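PDB 5OCP: periplasmic binding protein/LacI transcriptional regulator from Shewanella sp. ANA-3, which binds L-arabinofuranose, in both its alpha and beta forms, as the periplasmic sugar-binding component of an arabinose ABC transporter. Local coordinates for residues V84-N90 and L98-A104; Q42-I46 and P64-W70; F107-R112 and D142-F147. One frame throughout, in Å; residues are numbered along the deposited sequence.

How the contacts relate
From the N terminus the three contacts come in series, none nesting in or crossing another. Contact 2 closes first, bringing the start of helix 42-54 onto the loop 64-70 that follows strand 59-62. Contact 1 then closes a short loop, setting strand 101-104 beside strand 84-87 in the same parallel sheet. The chain next leaves that lobe, and contact 3 packs helix 107-121 on helix 138-151 in the second lobe, the two joined along the chain through strand 126-132. Arg89 of contact 1 reaches Val65 O of contact 2 with its NH1 (2.9 Å, probable hydrogen bond), while Phe107 of contact 3 packs against Asp88. Contacts 1 and 3 touch the arabinofuranose between the lobes.

Contact 1 of 3, residues V84-N90 and L98-A104; sequences VVIVDRN and LFLTRIA. With AHR (alpha-L-arabinofuranose), chain I; FUB (beta-L-arabinofuranose), chain J.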
loop_
_atom_site.group_PDB
_atom_site.type_symbol
_atom_site.label_atom_id
_atom_site.label_comp_id
_atom_site.label_asym_id
_atom_site.label_seq_id
_atom_site.Cartn_x
_atom_site.Cartn_y
_atom_site.Cartn_z
ATOM N N VAL A 84 15.638 13.628 5.985
ATOM C CA VAL A 84 14.445 13.195 5.313
ATOM C C VAL A 84 14.347 11.631 5.466
ATOM O O VAL A 84 15.280 10.973 5.194
ATOM C CB VAL A 84 14.481 13.574 3.850
ATOM C CG1 VAL A 84 13.292 13.001 3.126
ATOM C CG2 VAL A 84 14.460 15.082 3.685
ATOM N N VAL A 85 13.190 11.125 5.892
ATOM C CA VAL A 85 12.966 9.689 5.884
ATOM C C VAL A 85 11.882 9.409 4.844
ATOM O O VAL A 85 10.844 10.109 4.791
ATOM C CB VAL A 85 12.507 9.240 7.206
ATOM C CG1 VAL A 85 12.186 7.735 7.160
ATOM C CG2 VAL A 85 13.591 9.528 8.254
ATOM N N ILE A 86 12.146 8.412 3.994
ATOM C CA ILE A 86 11.152 7.991 3.047
ATOM C C ILE A 86 10.414 6.847 3.649
ATOM O O ILE A 86 11.017 5.962 4.263
ATOM C CB ILE A 86 11.854 7.516 1.745
ATOM C CG1 ILE A 86 12.779 8.572 1.158
ATOM C CG2 ILE A 86 10.847 7.041 0.701
ATOM C CD1 ILE A 86 12.075 9.888 0.821
ATOM N N VAL A 87 9.077 6.790 3.484
ATOM C CA VAL A 87 8.268 5.710 3.983
ATOM C C VAL A 87 7.305 5.210 2.877
ATOM O O VAL A 87 6.904 5.951 2.002
ATOM C CB VAL A 87 7.419 6.076 5.191
ATOM C CG1 VAL A 87 8.346 6.392 6.372
ATOM C CG2 VAL A 87 6.494 7.247 4.912
ATOM N N ASP A 88 7.012 3.936 2.958
ATOM C CA ASP A 88 5.954 3.298 2.157
ATOM C C ASP A 88 6.485 3.084 0.766
ATOM O O ASP A 88 7.168 2.059 0.540
ATOM C CB ASP A 88 4.619 4.052 2.330
ATOM C CG ASP A 88 3.591 3.705 1.230
ATOM O OD1 ASP A 88 3.629 2.550 0.708
ATOM O OD2 ASP A 88 2.778 4.605 0.827
ATOM N N ARG A 89 6.285 4.006 -0.158
ATOM C CA ARG A 89 6.804 3.868 -1.513
ATOM C C ARG A 89 8.265 4.319 -1.582
ATOM O O ARG A 89 8.932 4.517 -0.528
ATOM C CB ARG A 89 5.898 4.552 -2.532
ATOM C CG ARG A 89 4.471 4.038 -2.446
ATOM C CD ARG A 89 3.550 4.760 -3.422
ATOM N NE ARG A 89 2.147 4.265 -3.254
ATOM C CZ ARG A 89 1.095 4.842 -3.848
ATOM N NH1 ARG A 89 1.216 5.917 -4.607
ATOM N NH2 ARG A 89 -0.148 4.398 -3.580
ATOM N N ASN A 90 8.775 4.332 -2.789
ATOM C CA ASN A 90 10.208 4.642 -2.964
ATOM C C ASN A 90 10.369 5.851 -3.861
ATOM O O ASN A 90 9.506 6.261 -4.634
ATOM C CB ASN A 90 10.986 3.453 -3.570
ATOM C CG ASN A 90 12.492 3.474 -3.269
ATOM O OD1 ASN A 90 12.967 4.258 -2.455
ATOM N ND2 ASN A 90 13.244 2.666 -4.010
ATOM N N LEU A 98 20.855 11.925 -0.095
ATOM C CA LEU A 98 19.669 12.830 -0.092
ATOM C C LEU A 98 18.513 12.406 0.872
ATOM O O LEU A 98 17.506 13.140 0.976
ATOM C CB LEU A 98 19.191 13.022 -1.480
ATOM C CG LEU A 98 20.063 13.824 -2.420
ATOM C CD1 LEU A 98 19.530 13.622 -3.804
ATOM C CD2 LEU A 98 20.091 15.291 -2.058
ATOM N N PHE A 99 18.664 11.262 1.565
ATOM C CA PHE A 99 17.755 10.840 2.569
ATOM C C PHE A 99 18.511 10.081 3.690
ATOM O O PHE A 99 19.643 9.554 3.494
ATOM C CB PHE A 99 16.593 10.056 1.915
ATOM C CG PHE A 99 17.004 8.753 1.324
ATOM C CD1 PHE A 99 17.014 7.598 2.112
ATOM C CD2 PHE A 99 17.374 8.690 -0.014
ATOM C CE1 PHE A 99 17.420 6.407 1.563
ATOM C CE2 PHE A 99 17.841 7.517 -0.566
ATOM C CZ PHE A 99 17.860 6.358 0.248
ATOM N N LEU A 100 17.931 10.055 4.845
ATOM C CA LEU A 100 18.454 9.417 5.986
ATOM C C LEU A 100 18.235 7.906 5.827
ATOM O O LEU A 100 19.160 7.151 5.940
ATOM C CB LEU A 100 17.794 9.974 7.243
ATOM C CG LEU A 100 18.110 9.340 8.557
ATOM C CD1 LEU A 100 19.631 9.316 8.883
ATOM C CD2 LEU A 100 17.392 9.931 9.709
ATOM N N THR A 101 16.997 7.502 5.564
ATOM C CA THR A 101 16.679 6.089 5.394
ATOM C C THR A 101 15.256 5.887 4.885
ATOM O O THR A 101 14.468 6.830 4.819
ATOM C CB THR A 101 16.857 5.310 6.710
ATOM O OG1 THR A 101 16.767 3.902 6.452
ATOM C CG2 THR A 101 15.786 5.707 7.714
ATOM N N ARG A 102 14.935 4.647 4.526
ATOM C CA ARG A 102 13.608 4.312 4.024
ATOM C C ARG A 102 12.992 3.170 4.826
ATOM O O ARG A 102 13.609 2.121 5.006
ATOM C CB ARG A 102 13.676 3.937 2.542
ATOM C CG ARG A 102 12.415 3.275 2.011
ATOM C CD ARG A 102 12.383 3.285 0.491
ATOM N NE ARG A 102 11.112 2.796 -0.033
ATOM C CZ ARG A 102 10.925 1.572 -0.515
ATOM N NH1 ARG A 102 11.929 0.707 -0.541
ATOM N NH2 ARG A 102 9.733 1.211 -0.972
ATOM N N ILE A 103 11.770 3.383 5.305
ATOM C CA ILE A 103 11.069 2.380 6.087
ATOM C C ILE A 103 9.978 1.833 5.184
ATOM O O ILE A 103 9.141 2.583 4.755
ATOM C CB ILE A 103 10.419 2.948 7.326
ATOM C CG1 ILE A 103 11.377 3.817 8.135
ATOM C CG2 ILE A 103 9.788 1.822 8.136
ATOM C CD1 ILE A 103 12.763 3.208 8.425
ATOM N N ALA A 104 10.031 0.539 4.821
ATOM C CA ALA A 104 9.097 0.046 3.848
ATOM C C ALA A 104 8.919 -1.472 4.005
ATOM O O ALA A 104 9.798 -2.143 4.531
ATOM C CB ALA A 104 9.535 0.407 2.450
HETATM O O5 AHR I . 1.815 2.219 -1.088
HETATM C C5 AHR I . 0.927 1.340 -0.469
HETATM C C4 AHR I . -0.321 1.168 -1.314
HETATM O O4 AHR I . -0.901 2.413 -1.626
HETATM C C3 AHR I . -1.383 0.311 -0.600
HETATM O O3 AHR I . -1.103 -1.031 -0.835
HETATM C C2 AHR I . -2.636 0.869 -1.254
HETATM O O2 AHR I . -3.834 0.653 -0.569
HETATM C C1 AHR I . -2.283 2.346 -1.246
HETATM O O1 AHR I . -3.025 2.974 -2.161
HETATM O O5 FUB J . 1.814 2.218 -1.087
HETATM C C5 FUB J . 0.921 1.344 -0.470
HETATM C C4 FUB J . -0.330 1.177 -1.316
HETATM O O4 FUB J . -0.908 2.416 -1.647
HETATM C C3 FUB J . -1.395 0.327 -0.605
HETATM O O3 FUB J . -1.102 -1.018 -0.825
HETATM C C2 FUB J . -2.652 0.829 -1.306
HETATM O O2 FUB J . -3.841 0.645 -0.574
HETATM C C1 FUB J . -2.341 2.277 -1.681
HETATM O O1 FUB J . -2.816 3.053 -0.694
#
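Arg102 lays one face of its guanidinium against Asn90 OD1, with Arg102 CD 3.2 Å from Asn90 OD1, and runs along the turn that follows strand 84-87. From there Arg102 NE donates to Arg89 O at 2.8 Å and Arg102 NH2 makes a weak bond to Asp88 O at 3.1 Å, so two carbonyls of the turn are held by one side chain. Beneath it the two strands run parallel, their short axes 4.6 Å apart and 24° off alignment. Ile86 straddles Arg102: Ile86 N donates to Thr101 O and Ile86 O accepts from Ile103 N, both at 2.9 Å. The pairing extends at one end through Leu100 N to Val84 O (2.8 Å) and at the other through Asp88 N to Ile103 O (3.1 Å). Ile86 shares a face with Arg102. On the other face Val85 CG1 meets Ile103 CG1 at 4.1 Å, and helix 248-259 packs on Val85 there.

After Val87 the backbone breaks out of the strand, with Asp88 at positive phi, and carries two side chains to the sugar. Asp88 OD1 lies 2.6 Å from O5 of either anomer, while its OD2 forms a salt bridge with Arg15. Arg89 NE donates to O5 at 3.0 Å and Arg89 NH2 to O4 at 2.9 Å, again in both anomers. Binding residues carried at the C-terminal ends of parallel strands, facing the cleft between two alpha/beta lobes, are characteristic of the sugar-binding periplasmic proteins and their LacI-type relatives.

Contact 2 of 3, residues Q42-I46 and P64-W70; sequences QENQI and PVVETGW
Gln42, at the start of helix 42-54, extends in a t,t rotamer so that its NE2 donates to Thr68 O at 2.7 Å; Gln45, one turn on and m at chi1, t at chi2, accepts from Val65 N through OE1 at 2.9 Å, while its NE2 bonds to Ala63 O and Ser6 OG. Water 1 donates to Gln42 OE1 (2.8 Å) and is hydrogen-bonded to Thr68 OG1 (2.7 Å). Segment 64-70 is the irregular connection from the C-terminal end of parallel strand 59-62 to helix 71-79, as befits a beta-alpha lobe, and its Val65 O accepts from Arg89 NH1 of the sugar pocket. Val65 is near helical, Val66 extended, and Gly69 has phi 92°, where a CB would crowd Gln42 NE2. Trp70 NE1 ties the loop together by donating to Val66 O at 2.8 Å. Gln42 and Val65 have CA atoms 6.2 Å apart, Ile46 and Trp70 7.9 Å. Gln42 NE2 sits over one face of the Trp70 ring, 3.1 Å from CE2. Gln42 CB meets Val65 CG1 at 3.6 Å, and Ile46 CG1 meets Trp70 CZ3 at 4.1 Å. Two side-chain amides of the helix thus satisfy a carbonyl and an NH of an irregular loop.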
loop_
_atom_site.group_PDB
_atom_site.type_symbol
_atom_site.label_atom_id
_atom_site.label_comp_id
_atom_site.label_asym_id
_atom_site.label_seq_id
_atom_site.Cartn_x
_atom_site.Cartn_y
_atom_site.Cartn_z
ATOM N N GLN A 42 1.683 14.900 -6.764
ATOM C CA GLN A 42 3.040 15.066 -6.343
ATOM C C GLN A 42 3.391 16.537 -6.116
ATOM O O GLN A 42 4.139 16.920 -5.218
ATOM C CB GLN A 42 4.020 14.425 -7.369
ATOM C CG GLN A 42 5.488 14.741 -6.995
ATOM C CD GLN A 42 6.458 14.021 -7.865
ATOM O OE1 GLN A 42 6.098 13.739 -9.018
ATOM N NE2 GLN A 42 7.693 13.660 -7.321
ATOM N N GLU A 43 2.851 17.405 -6.961
ATOM C CA GLU A 43 3.116 18.785 -6.788
ATOM C C GLU A 43 2.724 19.324 -5.446
ATOM O O GLU A 43 3.398 20.150 -4.903
ATOM C CB GLU A 43 2.442 19.610 -7.913
ATOM C CG GLU A 43 3.392 19.819 -9.053
ATOM C CD GLU A 43 4.740 20.484 -8.603
ATOM O OE1 GLU A 43 5.829 20.035 -9.065
ATOM O OE2 GLU A 43 4.731 21.401 -7.713
ATOM N N ASN A 44 1.621 18.801 -4.915
ATOM C CA ASN A 44 1.239 19.202 -3.529
ATOM C C ASN A 44 2.184 18.672 -2.459
ATOM O O ASN A 44 2.441 19.333 -1.437
ATOM C CB ASN A 44 -0.184 18.812 -3.260
ATOM C CG ASN A 44 -1.189 19.565 -4.117
ATOM O OD1 ASN A 44 -0.914 20.708 -4.527
ATOM N ND2 ASN A 44 -2.400 19.005 -4.277
ATOM N N GLN A 45 2.751 17.475 -2.706
ATOM C CA GLN A 45 3.778 17.014 -1.797
ATOM C C GLN A 45 4.971 17.889 -1.798
ATOM O O GLN A 45 5.507 18.229 -0.743
ATOM C CB GLN A 45 4.223 15.570 -2.093
ATOM C CG GLN A 45 3.105 14.566 -2.055
ATOM C CD GLN A 45 3.543 13.119 -1.955
ATOM O OE1 GLN A 45 3.640 12.449 -2.963
ATOM N NE2 GLN A 45 3.805 12.658 -0.740
ATOM N N ILE A 46 5.413 18.281 -2.982
ATOM C CA ILE A 46 6.581 19.152 -3.062
ATOM C C ILE A 46 6.365 20.508 -2.367
ATOM O O ILE A 46 7.208 21.029 -1.617
ATOM C CB ILE A 46 7.044 19.302 -4.533
ATOM C CG1 ILE A 46 7.535 17.928 -5.047
ATOM C CG2 ILE A 46 8.218 20.296 -4.583
ATOM C CD1 ILE A 46 7.701 17.922 -6.542
ATOM N N PRO A 64 6.196 8.912 -0.854
ATOM C CA PRO A 64 6.131 9.540 -2.186
ATOM C C PRO A 64 5.126 8.907 -3.147
ATOM O O PRO A 64 5.055 7.683 -3.269
ATOM C CB PRO A 64 7.555 9.330 -2.688
ATOM C CG PRO A 64 7.938 7.992 -2.084
ATOM C CD PRO A 64 7.427 8.111 -0.695
ATOM N N VAL A 65 4.288 9.715 -3.798
ATOM C CA VAL A 65 3.237 9.138 -4.673
ATOM C C VAL A 65 3.774 8.354 -5.875
ATOM O O VAL A 65 3.258 7.291 -6.232
ATOM C CB VAL A 65 2.175 10.228 -5.090
ATOM C CG1 VAL A 65 2.805 11.383 -5.863
ATOM C CG2 VAL A 65 0.981 9.558 -5.749
ATOM N N VAL A 66 4.843 8.936 -6.455
ATOM C CA VAL A 66 5.565 8.329 -7.579
ATOM C C VAL A 66 7.030 8.472 -7.273
ATOM O O VAL A 66 7.421 9.125 -6.276
ATOM C CB VAL A 66 5.201 8.979 -8.957
ATOM C CG1 VAL A 66 3.700 8.740 -9.225
ATOM C CG2 VAL A 66 5.583 10.456 -9.011
ATOM N N GLU A 67 7.845 7.798 -8.082
ATOM C CA GLU A 67 9.258 7.635 -7.788
ATOM C C GLU A 67 10.113 8.774 -8.375
ATOM O O GLU A 67 11.196 8.996 -7.860
ATOM C CB GLU A 67 9.765 6.290 -8.292
ATOM C CG GLU A 67 9.066 5.078 -7.758
ATOM C CD GLU A 67 9.618 3.759 -8.226
ATOM O OE1 GLU A 67 10.048 3.658 -9.439
ATOM O OE2 GLU A 67 9.538 2.779 -7.416
ATOM N N THR A 68 9.672 9.428 -9.423
ATOM C CA THR A 68 10.469 10.427 -10.107
ATOM C C THR A 68 10.234 11.815 -9.547
ATOM O O THR A 68 9.179 12.058 -8.966
ATOM C CB THR A 68 10.031 10.433 -11.590
ATOM O OG1 THR A 68 8.597 10.532 -11.695
ATOM C CG2 THR A 68 10.386 9.091 -12.190
ATOM N N GLY A 69 11.175 12.739 -9.774
ATOM C CA GLY A 69 10.920 14.181 -9.638
ATOM C C GLY A 69 11.222 14.757 -8.286
ATOM O O GLY A 69 10.823 15.891 -7.983
ATOM N N TRP A 70 11.884 13.991 -7.441
ATOM C CA TRP A 70 12.162 14.410 -6.077
ATOM C C TRP A 70 13.488 15.123 -5.844
ATOM O O TRP A 70 13.699 15.712 -4.761
ATOM C CB TRP A 70 12.079 13.233 -5.084
ATOM C CG TRP A 70 10.671 12.651 -5.076
ATOM C CD1 TRP A 70 10.258 11.575 -5.749
ATOM C CD2 TRP A 70 9.534 13.163 -4.357
ATOM N NE1 TRP A 70 8.918 11.329 -5.489
ATOM C CE2 TRP A 70 8.458 12.304 -4.632
ATOM C CE3 TRP A 70 9.339 14.230 -3.478
ATOM C CZ2 TRP A 70 7.187 12.510 -4.099
ATOM C CZ3 TRP A 70 8.090 14.411 -2.950
ATOM C CH2 TRP A 70 7.030 13.533 -3.242
HETATM O O HOH W 1 7.514 12.931 -11.314
#

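Contact 3 of 3, residues F107-R112 and D142-F147; sequences FSEEGR and DRAAGF. With AHR (alpha-L-arabinofuranose), chain I; FUB (beta-L-arabinofuranose), chain J.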
loop_
_atom_site.group_PDB
_atom_site.type_symbol
_atom_site.label_atom_id
_atom_site.label_comp_id
_atom_site.label_asym_id
_atom_site.label_seq_id
_atom_site.Cartn_x
_atom_site.Cartn_y
_atom_site.Cartn_z
ATOM N N PHE A 107 7.563 -4.888 -1.385
ATOM C CA PHE A 107 6.417 -5.046 -2.270
ATOM C C PHE A 107 6.566 -6.231 -3.222
ATOM O O PHE A 107 5.587 -6.881 -3.526
ATOM C CB PHE A 107 6.209 -3.768 -3.117
ATOM C CG PHE A 107 5.897 -2.545 -2.337
ATOM C CD1 PHE A 107 4.729 -2.477 -1.569
ATOM C CD2 PHE A 107 6.673 -1.415 -2.466
ATOM C CE1 PHE A 107 4.390 -1.329 -0.892
ATOM C CE2 PHE A 107 6.354 -0.245 -1.793
ATOM C CZ PHE A 107 5.230 -0.218 -0.977
ATOM N N SER A 108 7.802 -6.492 -3.717
ATOM C CA SER A 108 8.043 -7.687 -4.595
ATOM C C SER A 108 7.798 -8.973 -3.842
ATOM O O SER A 108 7.135 -9.860 -4.357
ATOM C CB SER A 108 9.478 -7.707 -5.161
ATOM O OG SER A 108 9.655 -6.584 -5.950
ATOM N N GLU A 109 8.128 -8.986 -2.537
ATOM C CA GLU A 109 7.886 -10.143 -1.694
ATOM C C GLU A 109 6.376 -10.334 -1.474
ATOM O O GLU A 109 5.876 -11.464 -1.496
ATOM C CB GLU A 109 8.616 -10.052 -0.344
ATOM C CG GLU A 109 8.320 -11.230 0.545
ATOM C CD GLU A 109 9.052 -11.196 1.912
ATOM O OE1 GLU A 109 10.113 -10.507 2.061
ATOM O OE2 GLU A 109 8.571 -11.884 2.855
ATOM N N GLU A 110 5.654 -9.221 -1.317
ATOM C CA GLU A 110 4.188 -9.282 -1.151
ATOM C C GLU A 110 3.575 -9.939 -2.395
ATOM O O GLU A 110 2.779 -10.888 -2.290
ATOM C CB GLU A 110 3.574 -7.913 -0.947
ATOM C CG GLU A 110 3.938 -7.264 0.370
ATOM C CD GLU A 110 3.608 -5.783 0.439
ATOM O OE1 GLU A 110 3.126 -5.128 -0.499
ATOM O OE2 GLU A 110 3.862 -5.224 1.491
ATOM N N GLY A 111 3.977 -9.485 -3.565
ATOM C CA GLY A 111 3.506 -10.069 -4.857
ATOM C C GLY A 111 3.899 -11.507 -5.052
ATOM O O GLY A 111 3.069 -12.348 -5.462
ATOM N N ARG A 112 5.116 -11.860 -4.644
ATOM C CA ARG A 112 5.552 -13.257 -4.673
ATOM C C ARG A 112 4.711 -14.153 -3.741
ATOM O O ARG A 112 4.321 -15.239 -4.163
ATOM C CB ARG A 112 7.042 -13.411 -4.353
ATOM C CG ARG A 112 7.952 -12.841 -5.354
ATOM C CD ARG A 112 9.380 -13.413 -5.224
ATOM N NE ARG A 112 9.999 -13.125 -3.909
ATOM C CZ ARG A 112 10.600 -11.979 -3.591
ATOM N NH1 ARG A 112 10.705 -11.000 -4.463
ATOM N NH2 ARG A 112 11.129 -11.840 -2.398
ATOM N N ASP A 142 6.369 -3.008 -8.183
ATOM C CA ASP A 142 7.047 -4.087 -7.519
ATOM C C ASP A 142 6.137 -5.280 -7.164
ATOM O O ASP A 142 6.601 -6.426 -7.186
ATOM C CB ASP A 142 7.714 -3.592 -6.258
ATOM C CG ASP A 142 8.972 -2.730 -6.537
ATOM O OD1 ASP A 142 9.237 -2.422 -7.730
ATOM O OD2 ASP A 142 9.602 -2.312 -5.545
ATOM N N ARG A 143 4.862 -5.035 -6.881
ATOM C CA ARG A 143 3.971 -6.162 -6.599
ATOM C C ARG A 143 3.788 -6.943 -7.901
ATOM O O ARG A 143 3.772 -8.109 -7.901
ATOM C CB ARG A 143 2.604 -5.726 -6.084
ATOM C CG ARG A 143 2.616 -5.374 -4.608
ATOM C CD ARG A 143 1.352 -4.737 -4.068
ATOM N NE ARG A 143 1.586 -4.273 -2.709
ATOM C CZ ARG A 143 0.919 -3.301 -2.144
ATOM N NH1 ARG A 143 -0.063 -2.731 -2.765
ATOM N NH2 ARG A 143 1.211 -2.941 -0.921
ATOM N N ALA A 144 3.653 -6.218 -8.993
ATOM C CA ALA A 144 3.494 -6.897 -10.301
ATOM C C ALA A 144 4.752 -7.715 -10.584
ATOM O O ALA A 144 4.674 -8.903 -11.004
ATOM C CB ALA A 144 3.188 -5.933 -11.392
ATOM N N ALA A 145 5.917 -7.116 -10.386
ATOM C CA ALA A 145 7.146 -7.822 -10.659
ATOM C C ALA A 145 7.283 -9.129 -9.884
ATOM O O ALA A 145 7.635 -10.168 -10.425
ATOM C CB ALA A 145 8.359 -6.956 -10.384
ATOM N N GLY A 146 6.992 -9.100 -8.589
ATOM C CA GLY A 146 7.032 -10.283 -7.793
ATOM C C GLY A 146 6.016 -11.366 -8.166
ATOM O O GLY A 146 6.346 -12.528 -8.203
ATOM N N PHE A 147 4.772 -10.986 -8.389
ATOM C CA PHE A 147 3.719 -11.944 -8.782
ATOM C C PHE A 147 4.125 -12.606 -10.132
ATOM O O PHE A 147 3.993 -13.827 -10.292
ATOM C CB PHE A 147 2.416 -11.195 -8.874
ATOM C CG PHE A 147 1.198 -12.025 -9.147
ATOM C CD1 PHE A 147 0.836 -12.439 -10.428
ATOM C CD2 PHE A 147 0.370 -12.402 -8.096
ATOM C CE1 PHE A 147 -0.354 -13.186 -10.597
ATOM C CE2 PHE A 147 -0.749 -13.113 -8.271
ATOM C CZ PHE A 147 -1.113 -13.528 -9.504
HETATM O O5 AHR I . 1.815 2.219 -1.088
HETATM C C5 AHR I . 0.927 1.340 -0.469
HETATM C C4 AHR I . -0.321 1.168 -1.314
HETATM O O4 AHR I . -0.901 2.413 -1.626
HETATM C C3 AHR I . -1.383 0.311 -0.600
HETATM O O3 AHR I . -1.103 -1.031 -0.835
HETATM C C2 AHR I . -2.636 0.869 -1.254
HETATM O O2 AHR I . -3.834 0.653 -0.569
HETATM C C1 AHR I . -2.283 2.346 -1.246
HETATM O O1 AHR I . -3.025 2.974 -2.161
HETATM O O5 FUB J . 1.814 2.218 -1.087
HETATM C C5 FUB J . 0.921 1.344 -0.470
HETATM C C4 FUB J . -0.330 1.177 -1.316
HETATM O O4 FUB J . -0.908 2.416 -1.647
HETATM C C3 FUB J . -1.395 0.327 -0.605
HETATM O O3 FUB J . -1.102 -1.018 -0.825
HETATM C C2 FUB J . -2.652 0.829 -1.306
HETATM O O2 FUB J . -3.841 0.645 -0.574
HETATM C C1 FUB J . -2.341 2.277 -1.681
HETATM O O1 FUB J . -2.816 3.053 -0.694
HETATM O O HOH W 2 9.681 -3.413 -3.277
#
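Every nitrogen of the Arg143 guanidinium is a donor here. Arg143 NE (2.8 Å) and Arg143 NH2 (2.9 Å) both reach Glu110 OE1 in a salt bridge, while Arg143 NH1 (2.8 Å) and NH2 (3.0 Å) converge on O3 of the arabinofuranose, whichever anomer is bound. Glu110 OE2 is taken by Ser105 OG, so both carboxylate oxygens have partners. Elsewhere Ser108 OG gives a weak bond to Asp142 O at 3.3 Å, and water 2 donates to Asp142 OD2 (2.5 Å) while weakly accepting from Phe107 N (3.2 Å).

The axes of segments 107-112 and 142-147 approach to 6.4 Å and cross at -44°. Gly111 and Gly146 face the other helix at the crossing, where a CB on either would clash with a carbonyl and the backbones meet directly through CA-H...O contacts, such as Gly146 CA to Ser108 O at 3.5 Å. Phe107 CE1 flanks Arg143 NH2 at 3.6 Å. A buried arginine whose charge is balanced by Glu110 is thereby held in place to donate to a neutral sugar hydroxyl.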